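Side-chain contacts in choline kinase (PDB 4R78), which probably phosphorylates choline with ATP as the phosphate donor, and holds AMP here in the nucleotide site of a protein kinase-like fold: residues A55-N59 and K60-V64; I195-P199 and E200-E204. All blocks are in the same frame, centred on the assembly; numbering follows the deposited sequence.

Interaction 1: residues A55-N59 and K60-V64. With AMP (adenosine monophosphate), chain C.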
loop_
_atom_site.group_PDB
_atom_site.type_symbol
_atom_site.label_atom_id
_atom_site.label_comp_id
_atom_site.label_asym_id
_atom_site.label_seq_id
_atom_site.Cartn_x
_atom_site.Cartn_y
_atom_site.Cartn_z
ATOM N N ALA A 55 -20.304 -3.563 3.399
ATOM C CA ALA A 55 -21.624 -2.983 3.226
ATOM C C ALA A 55 -22.572 -4.015 2.643
ATOM O O ALA A 55 -22.281 -4.633 1.623
ATOM C CB ALA A 55 -21.554 -1.774 2.332
ATOM N N LYS A 56 -23.707 -4.200 3.308
ATOM C CA LYS A 56 -24.714 -5.142 2.845
ATOM C C LYS A 56 -25.938 -4.396 2.345
ATOM O O LYS A 56 -26.461 -3.508 3.023
ATOM C CB LYS A 56 -25.080 -6.139 3.946
ATOM C CG LYS A 56 -23.945 -7.090 4.308
ATOM C CD LYS A 56 -24.354 -8.100 5.370
ATOM C CE LYS A 56 -23.170 -8.962 5.784
ATOM N NZ LYS A 56 -23.536 -9.978 6.806
ATOM N N THR A 57 -26.361 -4.742 1.134
ATOM C CA THR A 57 -27.571 -4.199 0.535
ATOM C C THR A 57 -28.523 -5.361 0.258
ATOM O O THR A 57 -28.161 -6.519 0.465
ATOM C CB THR A 57 -27.275 -3.417 -0.771
ATOM O OG1 THR A 57 -26.883 -4.325 -1.806
ATOM C CG2 THR A 57 -26.167 -2.382 -0.557
ATOM N N THR A 58 -29.728 -5.050 -0.212
ATOM C CA THR A 58 -30.754 -6.069 -0.483
ATOM C C THR A 58 -30.229 -7.300 -1.239
ATOM O O THR A 58 -30.434 -8.436 -0.804
ATOM C CB THR A 58 -31.949 -5.459 -1.253
ATOM O OG1 THR A 58 -32.435 -4.309 -0.551
ATOM C CG2 THR A 58 -33.082 -6.475 -1.406
ATOM N N ASN A 59 -29.554 -7.068 -2.362
ATOM C CA ASN A 59 -29.100 -8.153 -3.234
ATOM C C ASN A 59 -27.589 -8.235 -3.399
ATOM O O ASN A 59 -27.087 -9.057 -4.173
ATOM C CB ASN A 59 -29.731 -8.011 -4.622
ATOM C CG ASN A 59 -31.227 -8.232 -4.614
ATOM O OD1 ASN A 59 -31.971 -7.495 -5.261
ATOM N ND2 ASN A 59 -31.678 -9.254 -3.891
ATOM N N LYS A 60 -26.863 -7.387 -2.676
ATOM C CA LYS A 60 -25.440 -7.230 -2.924
ATOM C C LYS A 60 -24.635 -6.929 -1.668
ATOM O O LYS A 60 -25.116 -6.266 -0.750
ATOM C CB LYS A 60 -25.218 -6.112 -3.944
ATOM C CG LYS A 60 -23.920 -6.222 -4.709
ATOM C CD LYS A 60 -24.107 -7.003 -5.989
ATOM C CE LYS A 60 -22.778 -7.380 -6.609
ATOM N NZ LYS A 60 -21.886 -6.202 -6.784
ATOM N N GLN A 61 -23.408 -7.437 -1.643
ATOM C CA GLN A 61 -22.431 -7.077 -0.626
ATOM C C GLN A 61 -21.287 -6.334 -1.303
ATOM O O GLN A 61 -20.905 -6.674 -2.424
ATOM C CB GLN A 61 -21.896 -8.321 0.079
ATOM C CG GLN A 61 -22.956 -9.112 0.833
ATOM C CD GLN A 61 -22.363 -10.244 1.646
ATOM O OE1 GLN A 61 -21.816 -10.029 2.726
ATOM N NE2 GLN A 61 -22.476 -11.464 1.132
ATOM N N TYR A 62 -20.752 -5.323 -0.623
ATOM C CA TYR A 62 -19.630 -4.547 -1.145
ATOM C C TYR A 62 -18.527 -4.407 -0.108
ATOM O O TYR A 62 -18.799 -4.218 1.077
ATOM C CB TYR A 62 -20.074 -3.142 -1.543
ATOM C CG TYR A 62 -21.104 -3.053 -2.643
ATOM C CD1 TYR A 62 -20.730 -3.124 -3.985
ATOM C CD2 TYR A 62 -22.450 -2.865 -2.340
ATOM C CE1 TYR A 62 -21.674 -3.022 -5.003
ATOM C CE2 TYR A 62 -23.406 -2.763 -3.347
ATOM C CZ TYR A 62 -23.009 -2.842 -4.674
ATOM O OH TYR A 62 -23.945 -2.744 -5.679
ATOM N N ILE A 63 -17.285 -4.490 -0.575
ATOM C CA ILE A 63 -16.114 -4.166 0.233
ATOM C C ILE A 63 -15.809 -2.682 0.045
ATOM O O ILE A 63 -15.708 -2.202 -1.082
ATOM C CB ILE A 63 -14.897 -5.049 -0.168
ATOM C CG1 ILE A 63 -15.106 -6.504 0.288
ATOM C CG2 ILE A 63 -13.580 -4.463 0.355
ATOM C CD1 ILE A 63 -15.128 -6.716 1.806
ATOM N N VAL A 64 -15.685 -1.963 1.156
ATOM C CA VAL A 64 -15.477 -0.520 1.123
ATOM C C VAL A 64 -14.149 -0.151 1.780
ATOM O O VAL A 64 -13.840 -0.613 2.883
ATOM C CB VAL A 64 -16.647 0.241 1.803
ATOM C CG1 VAL A 64 -16.442 1.744 1.710
ATOM C CG2 VAL A 64 -17.983 -0.145 1.173
HETATM P P AMP C . -6.128 -4.438 3.805
HETATM O O1P AMP C . -5.297 -3.178 3.855
HETATM O O2P AMP C . -6.360 -5.086 5.148
HETATM O O3P AMP C . -5.731 -5.397 2.709
HETATM O "O5'" AMP C . -7.593 -3.941 3.358
HETATM C "C5'" AMP C . -8.424 -4.778 2.556
HETATM C "C4'" AMP C . -8.773 -6.047 3.322
HETATM O "O4'" AMP C . -10.163 -6.349 3.155
HETATM C "C3'" AMP C . -7.993 -7.245 2.802
HETATM O "O3'" AMP C . -6.924 -7.588 3.691
HETATM C "C2'" AMP C . -9.008 -8.366 2.695
HETATM O "O2'" AMP C . -8.966 -9.192 3.859
HETATM C "C1'" AMP C . -10.362 -7.679 2.658
HETATM N N9 AMP C . -10.887 -7.645 1.267
HETATM C C8 AMP C . -10.547 -6.750 0.319
HETATM N N7 AMP C . -11.199 -6.976 -0.848
HETATM C C5 AMP C . -11.990 -8.042 -0.653
HETATM C C6 AMP C . -12.951 -8.810 -1.476
HETATM N N6 AMP C . -13.185 -8.457 -2.763
HETATM N N1 AMP C . -13.580 -9.862 -0.901
HETATM C C2 AMP C . -13.348 -10.216 0.380
HETATM N N3 AMP C . -12.486 -9.561 1.186
HETATM C C4 AMP C . -11.787 -8.484 0.739
#

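Interaction 2: residues I195-P199 and E200-E204. With AMP (adenosine monophosphate), chain C.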
loop_
_atom_site.group_PDB
_atom_site.type_symbol
_atom_site.label_atom_id
_atom_site.label_comp_id
_atom_site.label_asym_id
_atom_site.label_seq_id
_atom_site.Cartn_x
_atom_site.Cartn_y
_atom_site.Cartn_z
ATOM N N ILE A 195 3.443 0.007 -4.706
ATOM C CA ILE A 195 3.934 0.849 -3.594
ATOM C C ILE A 195 3.614 0.405 -2.156
ATOM O O ILE A 195 4.172 0.958 -1.202
ATOM C CB ILE A 195 3.480 2.351 -3.725
ATOM C CG1 ILE A 195 3.903 2.923 -5.092
ATOM C CG2 ILE A 195 3.994 3.215 -2.556
ATOM C CD1 ILE A 195 5.416 3.098 -5.293
ATOM N N ASP A 196 2.749 -0.597 -1.993
ATOM C CA ASP A 196 2.274 -0.982 -0.657
ATOM C C ASP A 196 2.026 -2.495 -0.574
ATOM O O ASP A 196 0.904 -2.943 -0.307
ATOM C CB ASP A 196 1.043 -0.188 -0.183
ATOM C CG ASP A 196 0.703 -0.437 1.278
ATOM O OD1 ASP A 196 1.625 -0.747 2.064
ATOM O OD2 ASP A 196 -0.486 -0.325 1.642
ATOM N N LEU A 197 3.088 -3.280 -0.764
ATOM C CA LEU A 197 2.969 -4.739 -0.858
ATOM C C LEU A 197 2.972 -5.480 0.491
ATOM O O LEU A 197 3.754 -6.416 0.707
ATOM C CB LEU A 197 4.014 -5.311 -1.830
ATOM C CG LEU A 197 3.841 -4.912 -3.302
ATOM C CD1 LEU A 197 4.966 -5.493 -4.129
ATOM C CD2 LEU A 197 2.489 -5.338 -3.865
ATOM N N VAL A 198 2.094 -5.054 1.396
ATOM C CA VAL A 198 1.784 -5.845 2.591
ATOM C C VAL A 198 1.122 -7.160 2.157
ATOM O O VAL A 198 0.415 -7.192 1.145
ATOM C CB VAL A 198 0.890 -5.075 3.606
ATOM C CG1 VAL A 198 1.654 -3.916 4.232
ATOM C CG2 VAL A 198 -0.406 -4.572 2.953
ATOM N N PRO A 199 1.363 -8.255 2.901
ATOM C CA PRO A 199 0.833 -9.539 2.438
ATOM C C PRO A 199 -0.692 -9.583 2.385
ATOM O O PRO A 199 -1.251 -10.280 1.534
ATOM C CB PRO A 199 1.383 -10.549 3.454
ATOM C CG PRO A 199 1.805 -9.758 4.611
ATOM C CD PRO A 199 2.157 -8.392 4.136
ATOM N N GLU A 200 -1.353 -8.827 3.263
ATOM C CA GLU A 200 -2.819 -8.797 3.293
ATOM C C GLU A 200 -3.438 -8.079 2.087
ATOM O O GLU A 200 -4.662 -8.042 1.943
ATOM C CB GLU A 200 -3.350 -8.237 4.625
ATOM C CG GLU A 200 -3.065 -6.758 4.889
ATOM C CD GLU A 200 -1.753 -6.511 5.632
ATOM O OE1 GLU A 200 -1.614 -5.419 6.226
ATOM O OE2 GLU A 200 -0.858 -7.387 5.625
ATOM N N ASN A 201 -2.595 -7.521 1.220
ATOM C CA ASN A 201 -3.069 -6.989 -0.059
ATOM C C ASN A 201 -3.142 -8.050 -1.156
ATOM O O ASN A 201 -3.487 -7.750 -2.299
ATOM C CB ASN A 201 -2.249 -5.769 -0.496
ATOM C CG ASN A 201 -2.701 -4.492 0.194
ATOM O OD1 ASN A 201 -3.769 -4.452 0.805
ATOM N ND2 ASN A 201 -1.896 -3.445 0.096
ATOM N N PHE A 202 -2.826 -9.292 -0.797
ATOM C CA PHE A 202 -3.062 -10.427 -1.678
ATOM C C PHE A 202 -4.230 -11.227 -1.128
ATOM O O PHE A 202 -4.226 -11.625 0.042
ATOM C CB PHE A 202 -1.816 -11.310 -1.778
ATOM C CG PHE A 202 -0.656 -10.661 -2.485
ATOM C CD1 PHE A 202 -0.481 -10.824 -3.855
ATOM C CD2 PHE A 202 0.268 -9.897 -1.779
ATOM C CE1 PHE A 202 0.602 -10.232 -4.516
ATOM C CE2 PHE A 202 1.352 -9.299 -2.429
ATOM C CZ PHE A 202 1.516 -9.470 -3.799
ATOM N N ILE A 203 -5.240 -11.435 -1.966
ATOM C CA ILE A 203 -6.411 -12.210 -1.561
ATOM C C ILE A 203 -6.719 -13.268 -2.616
ATOM O O ILE A 203 -6.530 -13.041 -3.815
ATOM C CB ILE A 203 -7.659 -11.324 -1.249
ATOM C CG1 ILE A 203 -8.179 -10.629 -2.511
ATOM C CG2 ILE A 203 -7.353 -10.311 -0.137
ATOM C CD1 ILE A 203 -9.608 -10.122 -2.389
ATOM N N GLU A 204 -7.167 -14.427 -2.154
ATOM C CA GLU A 204 -7.394 -15.566 -3.030
ATOM C C GLU A 204 -8.878 -15.908 -3.105
ATOM O O GLU A 204 -9.550 -16.027 -2.078
ATOM C CB GLU A 204 -6.578 -16.771 -2.546
ATOM C CG GLU A 204 -6.443 -17.903 -3.553
ATOM C CD GLU A 204 -5.449 -18.956 -3.097
ATOM O OE1 GLU A 204 -4.227 -18.724 -3.226
ATOM O OE2 GLU A 204 -5.891 -20.016 -2.609
HETATM P P AMP C . -6.128 -4.438 3.805
HETATM O O1P AMP C . -5.297 -3.178 3.855
HETATM O O2P AMP C . -6.360 -5.086 5.148
HETATM O O3P AMP C . -5.731 -5.397 2.709
HETATM O "O5'" AMP C . -7.593 -3.941 3.358
HETATM C "C5'" AMP C . -8.424 -4.778 2.556
HETATM C "C4'" AMP C . -8.773 -6.047 3.322
HETATM O "O4'" AMP C . -10.163 -6.349 3.155
HETATM C "C3'" AMP C . -7.993 -7.245 2.802
HETATM O "O3'" AMP C . -6.924 -7.588 3.691
HETATM C "C2'" AMP C . -9.008 -8.366 2.695
HETATM O "O2'" AMP C . -8.966 -9.192 3.859
HETATM C "C1'" AMP C . -10.362 -7.679 2.658
HETATM N N9 AMP C . -10.887 -7.645 1.267
HETATM C C8 AMP C . -10.547 -6.750 0.319
HETATM N N7 AMP C . -11.199 -6.976 -0.848
HETATM C C5 AMP C . -11.990 -8.042 -0.653
HETATM C C6 AMP C . -12.951 -8.810 -1.476
HETATM N N6 AMP C . -13.185 -8.457 -2.763
HETATM N N1 AMP C . -13.580 -9.862 -0.901
HETATM C C2 AMP C . -13.348 -10.216 0.380
HETATM N N3 AMP C . -12.486 -9.561 1.186
HETATM C C4 AMP C . -11.787 -8.484 0.739
HETATM O O HOH W 1 -2.764 -0.070 0.080
#

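Interaction 1: residues A55-N59 and K60-V64
The ring of Y62 meets T57 at its edge: methyl CG2 of T57 lies near the ring plane, 3.9 Å from CE2 of Y62. Y97 of strand 96-100, in the same sheet, makes an edge-to-face contact with this ring. The other flat group is the adenine of AMP, and here I63 lies over a face, its CG1 3.6 Å from C5 of AMP; a branched aliphatic chain suits a broad, apolar purine surface. These residues belong to a beta hairpin in the small lobe of the kinase-like fold, where strands 52-57 and 61-66 join through T58, N59 and K60. A55 and Y62 form a hydrogen-bonded antiparallel pair, with A55 N to Y62 O at 2.8 Å and nearly straight (175°). At the turn K60 O is gripped twice by T57. T57 N donates to K60 O at 2.7 Å, and T57 OG1, set between the backbone N and carbonyl carbon (chi1 70°), donates to the same K60 O at 2.8 Å from a position tilted out of the carbonyl plane. The same torsion turns CG2 toward Y62. A55, T57 and V64 pack small apolar groups against I29 of helix 20-30, A55 CB lying 4.1 Å from V64 CG2. On the face bearing K56 and Q61, these two long polar chains run side by side in the same direction, with CE of K56 3.5 Å from OE1 of Q61.

Interaction 2: residues I195-P199 and E200-E204
D196 and N201 cross almost at a right angle, with carboxylate and amide planes 88° apart. The N201 amide turns instead to the D196 backbone: ND2 donates to D196 O at 2.9 Å, nearly in line with that carbonyl but bent at the hydrogen (141°). Asparagine suits the place: its N-H reaches that carbonyl while its oxygen, N201 OD1, turns to the nucleotide, 2.9 Å from O3P of AMP. A water bonded to D196 OD2 also reaches ND2 weakly. V198 wedges beside this amide, CG2 3.4 Å from N201 ND2. E200 crosses V198 obliquely; with CG between its backbone N and carbonyl carbon (chi1 67°) and a bend at the next bond, the carboxylate folds back until OE2 is 3.5 Å from V198 CB. E200 O accepts AMP O3' at 2.9 Å. H194, D196 and N201 match the HxDxxxxN pattern of the catalytic loop in kinase-like enzymes. Backbone bonds spanning three residues, N201 N to V198 O and F202 N to P199 O, coil a 3-10 turn leading F202 into strand 202-204. There the F202 ring packs with L197 against L212 of strand 210-212 and helix 126-137, while helix 223-233 meets L197, V198, P199 and F202.

How the interactions relate
Interactions 1 and 2 lie on two sides of one nucleotide, their centres 22 Å apart and their nearest atoms about 7 Å apart. I63 of interaction 1 and I203 of interaction 2 sit over opposite faces of the adenine; the two interactions share AMP but no helix or strand. Interaction 1 is a peripheral hairpin, buried on its helix-facing side and exposed at its turn; cross-strand bonding and apolar packing dominate. Interaction 2 is nearer the chain centre, a mostly irregular loop held by two backbone bonds and one from the N201 side chain to the D196 carbonyl. Both cover the base with an isoleucine, but only interaction 2 also brings polar atoms to ribose and phosphate.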